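Shikimate 5-dehydrogenase (Mycobacterium fortuitum subsp. fortuitum DSM 46621, PDB 4XIJ) probably catalyses the NADP-dependent interconversion of 3-dehydroshikimate and shikimate, the fourth step of the chorismate pathway. Local coordinates at residues V18-I23 and V72-G76; L56-S61 and A79-F83; T113-G117 and N251-Q256; A138-V143 and L166-A170. All coordinates share one frame; numbering follows the deposited sequence.

In the fold
From the N terminus, strand 15-20 opens interaction 1, which closes a loop of about fifty residues when the turn 72-76 comes alongside. Interaction 2 starts within that loop, at helix 56-61, and ends beyond it on helix 77-83, so the two cross; Leu19 touches Leu56, Leu59 and Val60, and Val72 touches Leu56, making them one continuous piece of the substrate-binding domain. Interaction 3 follows in series and spans the longest gap, bringing helix 246-261, near the C terminus, back to helix 114-122. Within that span lies interaction 4, between two helices of the nucleotide-binding domain. Interactions 3 and 4 meet where Asp114 and Val115 pack on Ala140 and Val143.

Interaction 1 (V18-I23 and V72-G76); sequences VLGSPI and VTMPG. With SO4 (sulfate ion), chain E; SO4 (sulfate ion), chain F.
The rim of the putative shikimate pocket is built here from the turn after strand 15-20 and the turn after strand 67-72, which meet through Leu19, Ser21, Thr73 and Met74. Leu19 and Val72 form a parallel bridge, and just past it Thr73 N donates to Leu19 O at 2.8 Å, nearly straight at the hydrogen (175°) and almost along the C=O axis. The second bond runs the other way: Ser21 N reaches Met74 O at 2.9 Å, in the carbonyl plane and on a lone pair. A water donates to that same Met74 O and to Pro22 O, tying the two turns together once more. Both turns carry a cis peptide, before Pro22 and before Pro75, and Pro75 CD lies 3.4 Å from Ser21 O. Where the strands of this alpha/beta domain end, the lack of a side chain at Gly20 lets the turns meet, its CA lying beside Thr73 CG2 and 3.4 Å from Met74 O.

Thr73 divides its two branches between structure and pocket. With OG1 anti to the backbone N (chi1 -171°), the methyl CG2 approaches Leu19 O on the strand and meets Ile23 CD1, in the turn after it, at 3.7 Å, the two side chains crossing obliquely. Thr73 OG1 lies 2.9 Å from both O2 of the chain E sulfate and O3 of the chain F sulfate, so its single proton can serve one of them at a time. One ion is also held by His25, the other by Lys77 and Asn98. Both probably come from the crystallisation liquor, but their binding is consistent with a site suited to a polar or anionic substrate. Met74, bent along its chain, brings its methyl CE to 3.9 Å from O2 of the chain F ion.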
loop_
_atom_site.group_PDB
_atom_site.type_symbol
_atom_site.label_atom_id
_atom_site.label_comp_id
_atom_site.label_asym_id
_atom_site.label_seq_id
_atom_site.Cartn_x
_atom_site.Cartn_y
_atom_site.Cartn_z
ATOM N N VAL A 18 1.259 5.054 14.792
ATOM C CA VAL A 18 2.064 4.953 13.563
ATOM C C VAL A 18 3.490 5.382 13.838
ATOM O O VAL A 18 3.732 6.368 14.525
ATOM C CB VAL A 18 1.457 5.789 12.396
ATOM C CG1 VAL A 18 1.331 7.325 12.713
ATOM C CG2 VAL A 18 2.247 5.541 11.071
ATOM N N LEU A 19 4.429 4.577 13.339
ATOM C CA LEU A 19 5.869 4.820 13.481
ATOM C C LEU A 19 6.497 5.166 12.140
ATOM O O LEU A 19 6.228 4.493 11.144
ATOM C CB LEU A 19 6.577 3.583 14.030
ATOM C CG LEU A 19 6.064 2.877 15.277
ATOM C CD1 LEU A 19 7.051 1.781 15.743
ATOM C CD2 LEU A 19 5.526 3.707 16.407
ATOM N N GLY A 20 7.337 6.194 12.108
ATOM C CA GLY A 20 8.035 6.510 10.881
ATOM C C GLY A 20 8.683 7.875 10.964
ATOM O O GLY A 20 8.618 8.525 12.023
ATOM N N SER A 21 9.274 8.326 9.854
ATOM C CA SER A 21 9.958 9.606 9.843
ATOM C C SER A 21 10.233 10.007 8.393
ATOM O O SER A 21 10.995 9.349 7.703
ATOM C CB SER A 21 11.242 9.522 10.654
ATOM O OG SER A 21 11.946 10.754 10.571
ATOM N N PRO A 22 9.598 11.079 7.917
ATOM C CA PRO A 22 8.700 11.973 8.663
ATOM C C PRO A 22 7.331 11.337 8.953
ATOM O O PRO A 22 6.893 10.385 8.282
ATOM C CB PRO A 22 8.590 13.194 7.727
ATOM C CG PRO A 22 8.761 12.623 6.369
ATOM C CD PRO A 22 9.841 11.566 6.544
ATOM N N ILE A 23 6.650 11.852 9.970
ATOM C CA ILE A 23 5.455 11.163 10.440
ATOM C C ILE A 23 4.197 12.042 10.365
ATOM O O ILE A 23 3.113 11.632 10.790
ATOM C CB ILE A 23 5.718 10.624 11.905
ATOM C CG1 ILE A 23 4.816 9.452 12.241
ATOM C CG2 ILE A 23 5.635 11.732 12.932
ATOM C CD1 ILE A 23 4.775 8.401 11.200
ATOM N N VAL A 72 3.274 1.094 10.384
ATOM C CA VAL A 72 4.672 1.491 10.214
ATOM C C VAL A 72 4.802 2.090 8.837
ATOM O O VAL A 72 4.359 1.501 7.843
ATOM C CB VAL A 72 5.631 0.296 10.356
ATOM C CG1 VAL A 72 7.091 0.745 10.096
ATOM C CG2 VAL A 72 5.523 -0.350 11.762
ATOM N N THR A 73 5.396 3.261 8.752
ATOM C CA THR A 73 5.630 3.834 7.436
ATOM C C THR A 73 7.136 4.044 7.242
ATOM O O THR A 73 7.948 3.582 8.060
ATOM C CB THR A 73 4.787 5.141 7.263
ATOM O OG1 THR A 73 4.870 5.560 5.898
ATOM C CG2 THR A 73 5.242 6.306 8.207
ATOM N N MET A 74 7.520 4.671 6.133
ATOM C CA MET A 74 8.946 4.920 5.839
ATOM C C MET A 74 9.584 5.674 7.017
ATOM O O MET A 74 8.955 6.603 7.558
ATOM C CB MET A 74 9.071 5.718 4.543
ATOM C CG MET A 74 8.721 4.899 3.331
ATOM S SD MET A 74 6.937 4.766 2.956
ATOM C CE MET A 74 6.457 6.478 2.803
ATOM N N PRO A 75 10.818 5.311 7.427
ATOM C CA PRO A 75 11.750 4.366 6.812
ATOM C C PRO A 75 11.756 3.004 7.507
ATOM O O PRO A 75 12.736 2.291 7.381
ATOM C CB PRO A 75 13.100 5.071 7.004
ATOM C CG PRO A 75 12.954 5.682 8.389
ATOM C CD PRO A 75 11.486 6.115 8.478
ATOM N N GLY A 76 10.714 2.673 8.241
ATOM C CA GLY A 76 10.768 1.549 9.157
ATOM C C GLY A 76 10.211 0.214 8.673
ATOM O O GLY A 76 10.167 -0.735 9.465
HETATM S S SO4 E . 1.997 3.213 4.639
HETATM O O1 SO4 E . 0.988 3.929 3.813
HETATM O O2 SO4 E . 3.326 3.792 4.268
HETATM O O3 SO4 E . 1.775 3.406 6.101
HETATM O O4 SO4 E . 1.740 1.782 4.426
HETATM S S SO4 F . 2.787 8.334 4.513
HETATM O O1 SO4 F . 1.507 9.046 4.608
HETATM O O2 SO4 F . 3.741 9.126 3.750
HETATM O O3 SO4 F . 3.279 7.930 5.825
HETATM O O4 SO4 F . 2.524 7.119 3.732
HETATM O O HOH W 1 7.664 8.683 6.215
#

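Interaction 2 (L56-S61 and A79-F83); sequences LPGLVS and AALEF
Pro57 O is gripped twice within its own helix, by Ser61 OG at 2.7 Å and by Ser61 N at 2.9 Å, the two donors arriving from opposite faces of the carbonyl plane. The hydroxyl stands above that plane, and its bond fixes the rotation of the serine side chain. Held there, Ser61 OG lies at the edge of the Phe83 ring, near the ring plane and 3.3 Å from CE1. Val60 takes one face: its CB sits 3.9 Å from the ring centroid and 24° off the normal, a CH-pi contact displaced toward the rim.

The ring is thus a knob in a hole made by Leu56, Pro57, Val60 and Ser61; the torsion of Phe83 CG, near anti to the backbone N, sends the ring into that hole. The short helices 56-61 and 79-83 cross at -53°, 9.8 Å apart at their axes, and belong to successive beta-alpha-beta crossovers of the substrate-binding domain, on the side of the sheet where Leu56 and Ala80 both rest on Val72. Leu56 fills the gap on the sheet side, near Ala79 and Ala80: CD2 meets Phe83 CB at 4.0 Å and also the Ala79 and Ala80 backbone, and CD1 meets Ala80 CB at 4.2 Å. Beyond the two helices, Trp108 meets the Phe83 ring with its plane turned by about 60°, and also touches Val60.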
loop_
_atom_site.group_PDB
_atom_site.type_symbol
_atom_site.label_atom_id
_atom_site.label_comp_id
_atom_site.label_asym_id
_atom_site.label_seq_id
_atom_site.Cartn_x
_atom_site.Cartn_y
_atom_site.Cartn_z
ATOM N N LEU A 56 13.368 1.499 15.681
ATOM C CA LEU A 56 12.116 0.754 15.798
ATOM C C LEU A 56 12.170 -0.510 16.683
ATOM O O LEU A 56 11.279 -0.678 17.513
ATOM C CB LEU A 56 11.581 0.453 14.393
ATOM C CG LEU A 56 10.249 -0.302 14.292
ATOM C CD1 LEU A 56 9.513 0.118 12.980
ATOM C CD2 LEU A 56 10.423 -1.854 14.340
ATOM N N PRO A 57 13.177 -1.379 16.535
ATOM C CA PRO A 57 13.134 -2.584 17.367
ATOM C C PRO A 57 13.130 -2.262 18.870
ATOM O O PRO A 57 12.343 -2.861 19.644
ATOM C CB PRO A 57 14.391 -3.367 16.900
ATOM C CG PRO A 57 14.608 -2.879 15.472
ATOM C CD PRO A 57 14.295 -1.419 15.550
ATOM N N GLY A 58 13.970 -1.328 19.316
ATOM C CA GLY A 58 13.970 -0.982 20.726
ATOM C C GLY A 58 12.666 -0.377 21.187
ATOM O O GLY A 58 12.196 -0.632 22.290
ATOM N N LEU A 59 12.061 0.436 20.336
ATOM C CA LEU A 59 10.809 1.077 20.681
ATOM C C LEU A 59 9.719 0.006 20.888
ATOM O O LEU A 59 9.013 -0.013 21.911
ATOM C CB LEU A 59 10.415 2.039 19.559
ATOM C CG LEU A 59 9.089 2.752 19.778
ATOM C CD1 LEU A 59 9.203 3.605 21.009
ATOM C CD2 LEU A 59 8.759 3.586 18.573
ATOM N N VAL A 60 9.539 -0.874 19.896
ATOM C CA VAL A 60 8.449 -1.849 19.984
ATOM C C VAL A 60 8.705 -2.862 21.098
ATOM O O VAL A 60 7.761 -3.273 21.781
ATOM C CB VAL A 60 8.236 -2.556 18.625
ATOM C CG1 VAL A 60 7.014 -3.449 18.664
ATOM C CG2 VAL A 60 8.012 -1.485 17.501
ATOM N N SER A 61 9.981 -3.206 21.322
ATOM C CA SER A 61 10.324 -4.198 22.329
ATOM C C SER A 61 9.880 -3.756 23.694
ATOM O O SER A 61 9.538 -4.596 24.503
ATOM C CB SER A 61 11.839 -4.458 22.408
ATOM O OG SER A 61 12.357 -5.055 21.222
ATOM N N ALA A 79 12.651 -2.795 8.920
ATOM C CA ALA A 79 12.933 -3.046 10.327
ATOM C C ALA A 79 11.753 -3.720 11.021
ATOM O O ALA A 79 11.957 -4.558 11.921
ATOM C CB ALA A 79 13.254 -1.773 11.026
ATOM N N ALA A 80 10.534 -3.335 10.660
ATOM C CA ALA A 80 9.384 -3.966 11.261
ATOM C C ALA A 80 9.296 -5.442 10.928
ATOM O O ALA A 80 8.981 -6.254 11.793
ATOM C CB ALA A 80 8.115 -3.252 10.806
ATOM N N LEU A 81 9.565 -5.786 9.681
ATOM C CA LEU A 81 9.564 -7.200 9.286
ATOM C C LEU A 81 10.631 -8.000 10.055
ATOM O O LEU A 81 10.394 -9.143 10.494
ATOM C CB LEU A 81 9.818 -7.312 7.780
ATOM C CG LEU A 81 9.771 -8.756 7.223
ATOM C CD1 LEU A 81 8.368 -9.355 7.425
ATOM C CD2 LEU A 81 10.139 -8.719 5.756
ATOM N N GLU A 82 11.816 -7.406 10.202
ATOM C CA GLU A 82 12.909 -8.049 10.940
ATOM C C GLU A 82 12.632 -8.169 12.419
ATOM O O GLU A 82 13.086 -9.107 13.063
ATOM C CB GLU A 82 14.215 -7.280 10.750
ATOM C CG GLU A 82 14.723 -7.345 9.360
ATOM C CD GLU A 82 16.200 -7.686 9.311
ATOM O OE1 GLU A 82 16.565 -8.827 8.916
ATOM O OE2 GLU A 82 17.004 -6.804 9.682
ATOM N N PHE A 83 11.896 -7.215 12.973
ATOM C CA PHE A 83 11.661 -7.179 14.418
ATOM C C PHE A 83 10.679 -8.280 14.837
ATOM O O PHE A 83 10.834 -8.916 15.903
ATOM C CB PHE A 83 11.112 -5.803 14.850
ATOM C CG PHE A 83 10.430 -5.852 16.168
ATOM C CD1 PHE A 83 11.166 -5.810 17.366
ATOM C CD2 PHE A 83 9.061 -5.974 16.231
ATOM C CE1 PHE A 83 10.513 -5.975 18.593
ATOM C CE2 PHE A 83 8.414 -6.105 17.436
ATOM C CZ PHE A 83 9.135 -6.084 18.633
#

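Interaction 3 (T113-G117 and N251-Q256); sequences TDVDG and NQAFAQ
The start of helix 114-122, on the way from the substrate-binding domain to the nucleotide-binding domain, packs on the late helix 246-261 through Thr113, Asp116, Gly117, Asn251, Gln252 and Ala255. One direct hydrogen bond joins them: Thr113 OG1 donates to Gln252 O at 2.9 Å, tilted 23° from the carbonyl plane. A chi1 of 71° puts this hydroxyl between the backbone N and the carbonyl carbon, and swings the methyl CG2 onto Ala255 CB, 3.6 Å away. Gln256 crosses the Thr113 side chain at about a right angle, its amide held by Thr99, Ser71 and His32.

At the other end of the contact, Gly117 CA lies against Asn251 CB at 3.8 Å and Gln252 CG at 3.9 Å, bringing the backbones close. The extended chain of Gln252 passes across Asp114 at a slant, the amide and carboxylate planes turned 82° apart. Although Asp114 OD1 is 3.3 Å from Gln252 NE2, the angle is poor; the amide nitrogen instead donates one N-H to a water, which in turn donates to Asp114 O. Asp114 OD2 has its salt bridge with Lys77, next to a bound sulfate. Asp116 OD2 touches Ala255 CB at 3.1 Å while salt-bridged to Arg90.

Both carboxylates therefore find their charged partners elsewhere, and the two helices are joined by a hydroxyl bond, a water bridge and close carbon contacts, a join that also borders the sulfate-marked pocket.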
loop_
_atom_site.group_PDB
_atom_site.type_symbol
_atom_site.label_atom_id
_atom_site.label_comp_id
_atom_site.label_asym_id
_atom_site.label_seq_id
_atom_site.Cartn_x
_atom_site.Cartn_y
_atom_site.Cartn_z
ATOM N N THR A 113 -0.129 -4.545 4.621
ATOM C CA THR A 113 -1.429 -4.253 4.063
ATOM C C THR A 113 -1.359 -3.240 2.918
ATOM O O THR A 113 -2.386 -2.913 2.339
ATOM C CB THR A 113 -2.415 -3.742 5.124
ATOM O OG1 THR A 113 -2.038 -2.404 5.527
ATOM C CG2 THR A 113 -2.477 -4.714 6.313
ATOM N N ASP A 114 -0.144 -2.797 2.535
ATOM C CA ASP A 114 0.006 -2.044 1.278
ATOM C C ASP A 114 -0.474 -2.944 0.122
ATOM O O ASP A 114 -1.004 -2.438 -0.886
ATOM C CB ASP A 114 1.454 -1.562 1.071
ATOM C CG ASP A 114 1.870 -0.564 2.109
ATOM O OD1 ASP A 114 1.076 0.329 2.417
ATOM O OD2 ASP A 114 2.986 -0.647 2.629
ATOM N N VAL A 115 -0.306 -4.266 0.265
ATOM C CA VAL A 115 -0.833 -5.187 -0.726
ATOM C C VAL A 115 -2.369 -5.032 -0.867
ATOM O O VAL A 115 -2.918 -4.976 -1.995
ATOM C CB VAL A 115 -0.445 -6.630 -0.369
ATOM C CG1 VAL A 115 -1.194 -7.578 -1.222
ATOM C CG2 VAL A 115 1.088 -6.802 -0.550
ATOM N N ASP A 116 -3.075 -4.953 0.273
ATOM C CA ASP A 116 -4.514 -4.738 0.247
ATOM C C ASP A 116 -4.863 -3.387 -0.363
ATOM O O ASP A 116 -5.941 -3.230 -0.963
ATOM C CB ASP A 116 -5.122 -4.721 1.659
ATOM C CG ASP A 116 -4.939 -6.001 2.415
ATOM O OD1 ASP A 116 -5.315 -7.041 1.909
ATOM O OD2 ASP A 116 -4.390 -5.958 3.516
ATOM N N GLY A 117 -4.013 -2.377 -0.138
ATOM C CA GLY A 117 -4.240 -1.090 -0.773
ATOM C C GLY A 117 -4.460 -1.240 -2.277
ATOM O O GLY A 117 -5.399 -0.650 -2.861
ATOM N N ASN A 251 -7.981 1.091 1.735
ATOM C CA ASN A 251 -7.916 -0.347 1.818
ATOM C C ASN A 251 -6.740 -0.866 2.682
ATOM O O ASN A 251 -6.907 -1.872 3.371
ATOM C CB ASN A 251 -7.893 -0.934 0.414
ATOM C CG ASN A 251 -9.283 -0.979 -0.202
ATOM O OD1 ASN A 251 -10.062 -1.918 0.052
ATOM N ND2 ASN A 251 -9.634 0.048 -0.978
ATOM N N GLN A 252 -5.632 -0.142 2.726
ATOM C CA GLN A 252 -4.552 -0.438 3.672
ATOM C C GLN A 252 -5.057 -0.422 5.112
ATOM O O GLN A 252 -4.668 -1.239 5.952
ATOM C CB GLN A 252 -3.391 0.595 3.561
ATOM C CG GLN A 252 -2.551 0.507 2.315
ATOM C CD GLN A 252 -1.734 1.772 2.096
ATOM O OE1 GLN A 252 -1.499 2.546 3.048
ATOM N NE2 GLN A 252 -1.270 1.972 0.866
ATOM N N ALA A 253 -5.899 0.570 5.397
ATOM C CA ALA A 253 -6.359 0.809 6.746
ATOM C C ALA A 253 -7.441 -0.193 7.139
ATOM O O ALA A 253 -7.519 -0.559 8.320
ATOM C CB ALA A 253 -6.890 2.261 6.872
ATOM N N PHE A 254 -8.302 -0.589 6.183
ATOM C CA PHE A 254 -9.378 -1.557 6.508
ATOM C C PHE A 254 -8.745 -2.764 7.188
ATOM O O PHE A 254 -9.202 -3.263 8.242
ATOM C CB PHE A 254 -10.084 -2.075 5.262
ATOM C CG PHE A 254 -11.026 -1.135 4.588
ATOM C CD1 PHE A 254 -11.599 -0.047 5.236
ATOM C CD2 PHE A 254 -11.388 -1.391 3.266
ATOM C CE1 PHE A 254 -12.544 0.745 4.589
ATOM C CE2 PHE A 254 -12.308 -0.599 2.606
ATOM C CZ PHE A 254 -12.892 0.485 3.261
ATOM N N ALA A 255 -7.669 -3.249 6.572
ATOM C CA ALA A 255 -7.082 -4.495 7.031
ATOM C C ALA A 255 -6.402 -4.362 8.425
ATOM O O ALA A 255 -6.517 -5.227 9.287
ATOM C CB ALA A 255 -6.088 -4.986 5.959
ATOM N N GLN A 256 -5.773 -3.224 8.665
ATOM C CA GLN A 256 -5.203 -2.951 9.979
ATOM C C GLN A 256 -6.279 -2.852 11.046
ATOM O O GLN A 256 -6.135 -3.415 12.144
ATOM C CB GLN A 256 -4.406 -1.659 9.954
ATOM C CG GLN A 256 -3.204 -1.741 9.014
ATOM C CD GLN A 256 -2.390 -0.489 9.008
ATOM O OE1 GLN A 256 -2.927 0.591 9.285
ATOM N NE2 GLN A 256 -1.111 -0.602 8.669
HETATM O O HOH W 2 -0.964 0.308 -1.334
#

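Interaction 4 (A138-V143 and L166-A170); sequences APAAVV and LVDLA
The pyrrolidine ring of Pro139 is the nearest thing to a flat group in this contact, and two leucines close on it: Leu166 CD2 meets its CG at 3.9 Å, set at a slant to it, and Leu169 CD2 meets its CB, also at 3.9 Å. Both methyls of Leu166 approach Ala138 CB, CD1 the nearer at 3.6 Å, and CD2 also reaches Pro139 N, so the leucine covers the first turn of helix 138-147. That turn follows the glycine-rich stretch of a probable Rossmann-type dinucleotide motif, of which Ala138 would be the last small residue.

Further along, Val142 enters between Leu166, Leu169 and Ala170. With CG1 anti to the backbone N (chi1 170°), that methyl reaches across to Ala170 CA at 3.6 Å and to Leu169 CG at 3.9 Å, while CG2 turns toward Leu166 CD2. Val143 CG2 closes the row, meeting Leu169 CD2 at 4.1 Å with the two side chains roughly perpendicular. The helices lie in consecutive beta-alpha-beta crossovers and run in broadly the same direction, 27° apart, with their axes 9.6 Å from each other at the nearest. On the sheet side, Ile155 of strand 152-157 touches both Val142 and Leu166.

No hydrogen bond joins these two segments. Their adhesion rests on buried methyl and methylene groups and on the small side chains of Ala138 and Ala170, which let the branched residues come close, so burial of apolar surface and fit of shape hold the pair together.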
loop_
_atom_site.group_PDB
_atom_site.type_symbol
_atom_site.label_atom_id
_atom_site.label_comp_id
_atom_site.label_asym_id
_atom_site.label_seq_id
_atom_site.Cartn_x
_atom_site.Cartn_y
_atom_site.Cartn_z
ATOM N N ALA A 138 6.955 -0.005 -5.357
ATOM C CA ALA A 138 6.678 -0.936 -6.457
ATOM C C ALA A 138 6.585 -2.420 -5.999
ATOM O O ALA A 138 5.772 -3.153 -6.559
ATOM C CB ALA A 138 7.752 -0.776 -7.569
ATOM N N PRO A 139 7.410 -2.879 -5.021
ATOM C CA PRO A 139 7.266 -4.293 -4.620
ATOM C C PRO A 139 5.875 -4.657 -4.145
ATOM O O PRO A 139 5.356 -5.693 -4.566
ATOM C CB PRO A 139 8.282 -4.439 -3.481
ATOM C CG PRO A 139 9.406 -3.435 -3.930
ATOM C CD PRO A 139 8.583 -2.259 -4.373
ATOM N N ALA A 140 5.242 -3.808 -3.342
ATOM C CA ALA A 140 3.893 -4.132 -2.919
ATOM C C ALA A 140 2.925 -4.187 -4.088
ATOM O O ALA A 140 1.982 -5.018 -4.088
ATOM C CB ALA A 140 3.388 -3.119 -1.863
ATOM N N ALA A 141 3.109 -3.274 -5.063
ATOM C CA ALA A 141 2.261 -3.286 -6.248
ATOM C C ALA A 141 2.432 -4.618 -7.022
ATOM O O ALA A 141 1.443 -5.204 -7.466
ATOM C CB ALA A 141 2.571 -2.093 -7.151
ATOM N N VAL A 142 3.666 -5.100 -7.183
ATOM C CA VAL A 142 3.921 -6.359 -7.900
ATOM C C VAL A 142 3.248 -7.542 -7.189
ATOM O O VAL A 142 2.548 -8.335 -7.825
ATOM C CB VAL A 142 5.424 -6.621 -8.042
ATOM C CG1 VAL A 142 5.697 -8.068 -8.571
ATOM C CG2 VAL A 142 6.053 -5.571 -9.004
ATOM N N VAL A 143 3.423 -7.629 -5.859
ATOM C CA VAL A 143 2.858 -8.754 -5.116
ATOM C C VAL A 143 1.315 -8.667 -5.176
ATOM O O VAL A 143 0.679 -9.675 -5.409
ATOM C CB VAL A 143 3.375 -8.763 -3.674
ATOM C CG1 VAL A 143 2.593 -9.731 -2.775
ATOM C CG2 VAL A 143 4.902 -9.108 -3.635
ATOM N N LEU A 166 12.322 -6.095 -9.829
ATOM C CA LEU A 166 10.865 -6.238 -9.753
ATOM C C LEU A 166 10.347 -7.307 -10.683
ATOM O O LEU A 166 9.364 -7.986 -10.367
ATOM C CB LEU A 166 10.215 -4.891 -10.073
ATOM C CG LEU A 166 10.488 -3.816 -9.001
ATOM C CD1 LEU A 166 10.238 -2.393 -9.543
ATOM C CD2 LEU A 166 9.697 -4.075 -7.717
ATOM N N VAL A 167 11.015 -7.479 -11.829
ATOM C CA VAL A 167 10.678 -8.586 -12.730
ATOM C C VAL A 167 10.948 -9.913 -12.023
ATOM O O VAL A 167 10.118 -10.825 -12.100
ATOM C CB VAL A 167 11.481 -8.501 -14.028
ATOM C CG1 VAL A 167 11.317 -9.777 -14.841
ATOM C CG2 VAL A 167 11.049 -7.241 -14.823
ATOM N N ASP A 168 12.087 -10.015 -11.331
ATOM C CA ASP A 168 12.396 -11.231 -10.587
ATOM C C ASP A 168 11.315 -11.517 -9.553
ATOM O O ASP A 168 10.893 -12.651 -9.357
ATOM C CB ASP A 168 13.750 -11.129 -9.858
ATOM C CG ASP A 168 14.960 -11.092 -10.805
ATOM O OD1 ASP A 168 14.808 -11.482 -11.975
ATOM O OD2 ASP A 168 16.087 -10.712 -10.344
ATOM N N LEU A 169 10.902 -10.482 -8.833
ATOM C CA LEU A 169 9.835 -10.618 -7.847
ATOM C C LEU A 169 8.531 -11.064 -8.489
ATOM O O LEU A 169 7.877 -11.979 -7.978
ATOM C CB LEU A 169 9.662 -9.293 -7.108
ATOM C CG LEU A 169 8.514 -9.241 -6.092
ATOM C CD1 LEU A 169 8.676 -10.278 -4.981
ATOM C CD2 LEU A 169 8.368 -7.807 -5.500
ATOM N N ALA A 170 8.165 -10.470 -9.633
ATOM C CA ALA A 170 6.952 -10.937 -10.304
ATOM C C ALA A 170 7.007 -12.431 -10.594
ATOM O O ALA A 170 6.024 -13.157 -10.414
ATOM C CB ALA A 170 6.740 -10.137 -11.590
#